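Scyllo-inositol 2-dehydrogenase (NADP(+)) IolW (Bacillus subtilis subsp. subtilis, PDB 3GDO) catalyses the reversible, NADPH-dependent reduction of scyllo-inosose to scyllo-inositol and cannot use NADH in place of NADPH. Local coordinates at residues 336-339 against 345-348; 147-152 against 184-189. One frame throughout, in Å; residues are numbered along the deposited sequence.

Contact 1. Residues 336-339 against 345-348; sequences AMES and TIML
Ser339, near the end of helix 323-342, and Ile346, on the short strand 346-347, bring their CA atoms to 5.5 Å of each other, the closest backbone approach between 336-339 and 345-348, as the chain turns back on itself after the helix. Ile346 carries the contact: its CB bond points at the helix, and the longer branch meets the backbone of the last turn before it meets any side chain. CG1 of Ile346 sits 3.5 Å from N of Ser339 and 3.8 Å from CB of Ser339. With CG1 opposite the carbonyl carbon (chi1 -60°), this branch is sent against the helix. Beyond it, CD1 of Ile346 lies against the aliphatic part of Glu338, at 4.0 Å from CG, the two side chains crossing at about a right angle. Glu338 bends at chi2 (70°), which carries its carboxylate away from the isoleucine and leaves the methylenes to do the packing. The touch is thus apolar on both sides, although one partner is an acid. Ser339 adds its CB to the packing, while its hydroxyl is engaged elsewhere, hydrogen-bonded to N of Ala198 and to O of Arg344, and so ties the helix both to strand 195-201 and to the turn that leads into 346-347. Ile346 in turn pairs its backbone with Val196 and rests its side chain on Ala335. Helix 323-342 therefore packs on the edge of the mixed sheet, where 346-347 runs antiparallel to 195-201 as the outermost strand within the chain, and Ala336 of the same helix reaches Val196 and Ala198.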
# COMPACT_ATOMS: atom_id res chain seq x y z
N ALA B 336 5.34 0.25 16.91
CA ALA B 336 5.92 0.21 15.54
C ALA B 336 7.44 0.12 15.58
O ALA B 336 8.03 -0.66 14.85
CB ALA B 336 5.51 1.45 14.74
N MET B 337 8.06 0.94 16.43
CA MET B 337 9.54 0.99 16.52
C MET B 337 10.05 -0.33 17.04
O MET B 337 11.03 -0.90 16.54
CB MET B 337 9.99 2.17 17.37
CG MET B 337 9.54 3.56 16.79
SD MET B 337 9.91 5.05 17.80
CE MET B 337 11.68 4.97 17.82
N GLU B 338 9.32 -0.84 18.03
CA GLU B 338 9.62 -2.12 18.65
C GLU B 338 9.38 -3.30 17.68
O GLU B 338 10.22 -4.22 17.56
CB GLU B 338 8.80 -2.25 19.95
CG GLU B 338 9.13 -3.44 20.83
CD GLU B 338 10.50 -3.32 21.49
OE1 GLU B 338 11.08 -2.21 21.52
OE2 GLU B 338 10.98 -4.36 22.01
N SER B 339 8.28 -3.23 16.92
CA SER B 339 8.02 -4.22 15.87
C SER B 339 9.18 -4.28 14.88
O SER B 339 9.70 -5.36 14.56
CB SER B 339 6.69 -3.92 15.15
OG SER B 339 6.55 -4.77 14.00
N THR B 345 5.54 -9.07 15.10
CA THR B 345 4.33 -8.34 15.42
C THR B 345 4.30 -8.04 16.93
O THR B 345 4.64 -8.91 17.75
CB THR B 345 3.14 -9.13 14.96
OG1 THR B 345 3.21 -9.19 13.52
CG2 THR B 345 1.83 -8.49 15.38
N ILE B 346 3.99 -6.80 17.29
CA ILE B 346 3.85 -6.41 18.71
C ILE B 346 2.37 -6.32 19.03
O ILE B 346 1.65 -5.46 18.49
CB ILE B 346 4.53 -5.06 19.02
CG1 ILE B 346 6.02 -5.13 18.71
CG2 ILE B 346 4.39 -4.64 20.53
CD1 ILE B 346 6.73 -6.30 19.29
N MET B 347 1.91 -7.22 19.90
CA MET B 347 0.51 -7.22 20.34
C MET B 347 0.28 -6.21 21.47
O MET B 347 1.21 -5.90 22.20
CB MET B 347 0.08 -8.64 20.74
CG MET B 347 -1.24 -9.06 20.08
SD MET B 347 -1.26 -10.75 19.41
CE MET B 347 -2.83 -10.70 18.53
N LEU B 348 -0.94 -5.68 21.60
CA LEU B 348 -1.25 -4.62 22.58
C LEU B 348 -2.43 -4.93 23.48
O LEU B 348 -3.53 -5.19 22.99
CB LEU B 348 -1.60 -3.31 21.86
CG LEU B 348 -0.72 -2.71 20.78
CD1 LEU B 348 -1.37 -1.42 20.32
CD2 LEU B 348 0.67 -2.45 21.31

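Contact 2. Residues 147-152 against 184-189; sequences NTYQVS and DQTLHL
Tyr149 reaches from strand 147-152 to helix 184-189 and supplies most of what joins them, since the two axes approach no closer than 10.8 Å and run nearly antiparallel, at 159°. Its CG stands opposite the backbone N (chi1 180°), extending the ring across the gap to the helix. The tight part lies around this ring. At one edge, near the ring plane, OG1 of Thr186 comes within 3.4 Å of CE2 of Tyr149; that hydroxyl is hydrogen-bonded to O of Ile182, one turn earlier, and meets the ring as a close neighbour without bonding to it. Obliquely to the ring, CD1 of Leu189 lies 3.6 Å from CE1 of Tyr149 and 3.8 Å from its OH, the leucine crossing the tyrosine at about a right angle. Phe190 adds an edge-to-face ring contact.

On the Gln185 side the fit is looser: OH of Tyr149 is 4.2 Å from CB of Gln185, and a water bridges the polar groups. Tyr149 OH donates to this water at 2.9 Å, and the water donates to OE1 of Gln185, also at 2.9 Å. OE1 has a second partner in the hydroxyl of Tyr239, while NE2 of Gln185 binds O of Arg125, which holds the amide from its other end. Were Tyr149 an alanine, the water would probably lose its phenolic donor and a gap would be likely to open between the strand and the helix face carrying Thr186 and Leu189. Such packing of a helix on one face of a mixed, largely antiparallel sheet is characteristic of the C-terminal alpha/beta domain of the Gfo/Idh/MocA family.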
# COMPACT_ATOMS: atom_id res chain seq x y z
N ASN B 147 -13.19 -2.66 5.45
CA ASN B 147 -12.35 -3.83 5.66
C ASN B 147 -10.86 -3.52 5.46
O ASN B 147 -10.00 -4.23 5.97
CB ASN B 147 -12.82 -5.02 4.79
CG ASN B 147 -12.71 -4.74 3.30
OD1 ASN B 147 -11.60 -4.62 2.75
ND2 ASN B 147 -13.84 -4.64 2.63
N THR B 148 -10.57 -2.48 4.70
CA THR B 148 -9.19 -2.10 4.38
C THR B 148 -9.10 -0.58 4.36
O THR B 148 -9.92 0.11 3.69
CB THR B 148 -8.74 -2.66 2.99
OG1 THR B 148 -8.91 -4.07 2.95
CG2 THR B 148 -7.27 -2.40 2.74
N TYR B 149 -8.06 -0.06 5.03
CA TYR B 149 -7.92 1.40 5.21
C TYR B 149 -6.46 1.74 5.04
O TYR B 149 -5.62 1.44 5.92
CB TYR B 149 -8.44 1.81 6.62
CG TYR B 149 -8.33 3.30 6.92
CD1 TYR B 149 -9.32 4.20 6.48
CD2 TYR B 149 -7.27 3.82 7.67
CE1 TYR B 149 -9.23 5.58 6.76
CE2 TYR B 149 -7.17 5.18 7.98
CZ TYR B 149 -8.14 6.05 7.51
OH TYR B 149 -8.01 7.38 7.81
N GLN B 150 -6.12 2.30 3.89
CA GLN B 150 -4.69 2.42 3.50
C GLN B 150 -4.40 3.86 3.24
O GLN B 150 -5.08 4.50 2.42
CB GLN B 150 -4.38 1.63 2.22
CG GLN B 150 -4.43 0.14 2.41
CD GLN B 150 -4.21 -0.64 1.10
OE1 GLN B 150 -4.41 -0.10 -0.01
NE2 GLN B 150 -3.82 -1.92 1.23
N VAL B 151 -3.42 4.38 3.96
CA VAL B 151 -3.13 5.82 3.89
C VAL B 151 -1.65 5.99 3.59
O VAL B 151 -0.80 5.33 4.24
CB VAL B 151 -3.50 6.57 5.24
CG1 VAL B 151 -3.36 8.05 5.07
CG2 VAL B 151 -4.93 6.21 5.65
N SER B 152 -1.34 6.81 2.60
CA SER B 152 0.10 7.10 2.38
C SER B 152 0.45 8.55 2.53
O SER B 152 -0.35 9.44 2.25
CB SER B 152 0.63 6.55 1.05
OG SER B 152 0.24 7.34 -0.03
N ASP B 184 -3.35 9.15 14.22
CA ASP B 184 -4.40 9.78 15.04
C ASP B 184 -5.75 9.61 14.34
O ASP B 184 -6.79 9.30 14.99
CB ASP B 184 -4.11 11.28 15.28
CG ASP B 184 -5.25 12.00 16.05
OD1 ASP B 184 -5.39 11.75 17.26
OD2 ASP B 184 -6.01 12.81 15.43
N GLN B 185 -5.73 9.82 13.03
CA GLN B 185 -6.95 9.71 12.23
C GLN B 185 -7.51 8.30 12.34
O GLN B 185 -8.72 8.10 12.55
CB GLN B 185 -6.66 10.05 10.78
CG GLN B 185 -6.46 11.54 10.55
CD GLN B 185 -6.24 11.92 9.08
OE1 GLN B 185 -5.88 11.09 8.26
NE2 GLN B 185 -6.47 13.18 8.76
N THR B 186 -6.60 7.33 12.22
CA THR B 186 -6.98 5.91 12.27
C THR B 186 -7.55 5.54 13.63
O THR B 186 -8.56 4.81 13.71
CB THR B 186 -5.79 4.96 11.94
OG1 THR B 186 -5.14 5.41 10.74
CG2 THR B 186 -6.28 3.56 11.75
N LEU B 187 -6.88 5.99 14.70
CA LEU B 187 -7.36 5.74 16.08
C LEU B 187 -8.72 6.42 16.26
O LEU B 187 -9.62 5.84 16.84
CB LEU B 187 -6.37 6.25 17.09
CG LEU B 187 -5.01 5.54 17.08
CD1 LEU B 187 -4.18 6.06 18.21
CD2 LEU B 187 -5.11 4.05 17.10
N HIS B 188 -8.86 7.60 15.68
CA HIS B 188 -10.09 8.37 15.80
C HIS B 188 -11.23 7.58 15.19
O HIS B 188 -12.33 7.52 15.76
CB HIS B 188 -9.98 9.74 15.12
CG HIS B 188 -11.15 10.64 15.36
ND1 HIS B 188 -11.55 11.04 16.63
CD2 HIS B 188 -12.02 11.22 14.50
CE1 HIS B 188 -12.59 11.84 16.52
NE2 HIS B 188 -12.90 11.97 15.25
N LEU B 189 -10.98 6.98 14.03
CA LEU B 189 -12.03 6.25 13.33
C LEU B 189 -12.37 4.90 13.95
O LEU B 189 -13.51 4.54 13.99
CB LEU B 189 -11.71 6.06 11.85
CG LEU B 189 -11.68 7.21 10.85
CD1 LEU B 189 -11.33 6.62 9.50
CD2 LEU B 189 -13.02 7.96 10.77
O HOH W 1 -5.30 8.21 8.41

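How the contacts relate
Contacts 1 and 2 each set a helix against the same mixed sheet of the C-terminal domain, but at different depths. Contact 2 is buried, on a strand in the interior of the sheet; contact 1 is only partly buried, at the outermost strand 346-347. The centre of contact 1 lies about 22 Å from the centre of the chain, that of contact 2 about 14 Å. The two contact centres are about 17 Å apart and their nearest atoms about 7 Å, without touching. Helix 174-190, which provides one side of contact 2, also meets helix 323-342 through Leu175. The chemistry follows the place: an aliphatic branch against backbone and methylenes at the edge, an aromatic ring and a bridging water inside.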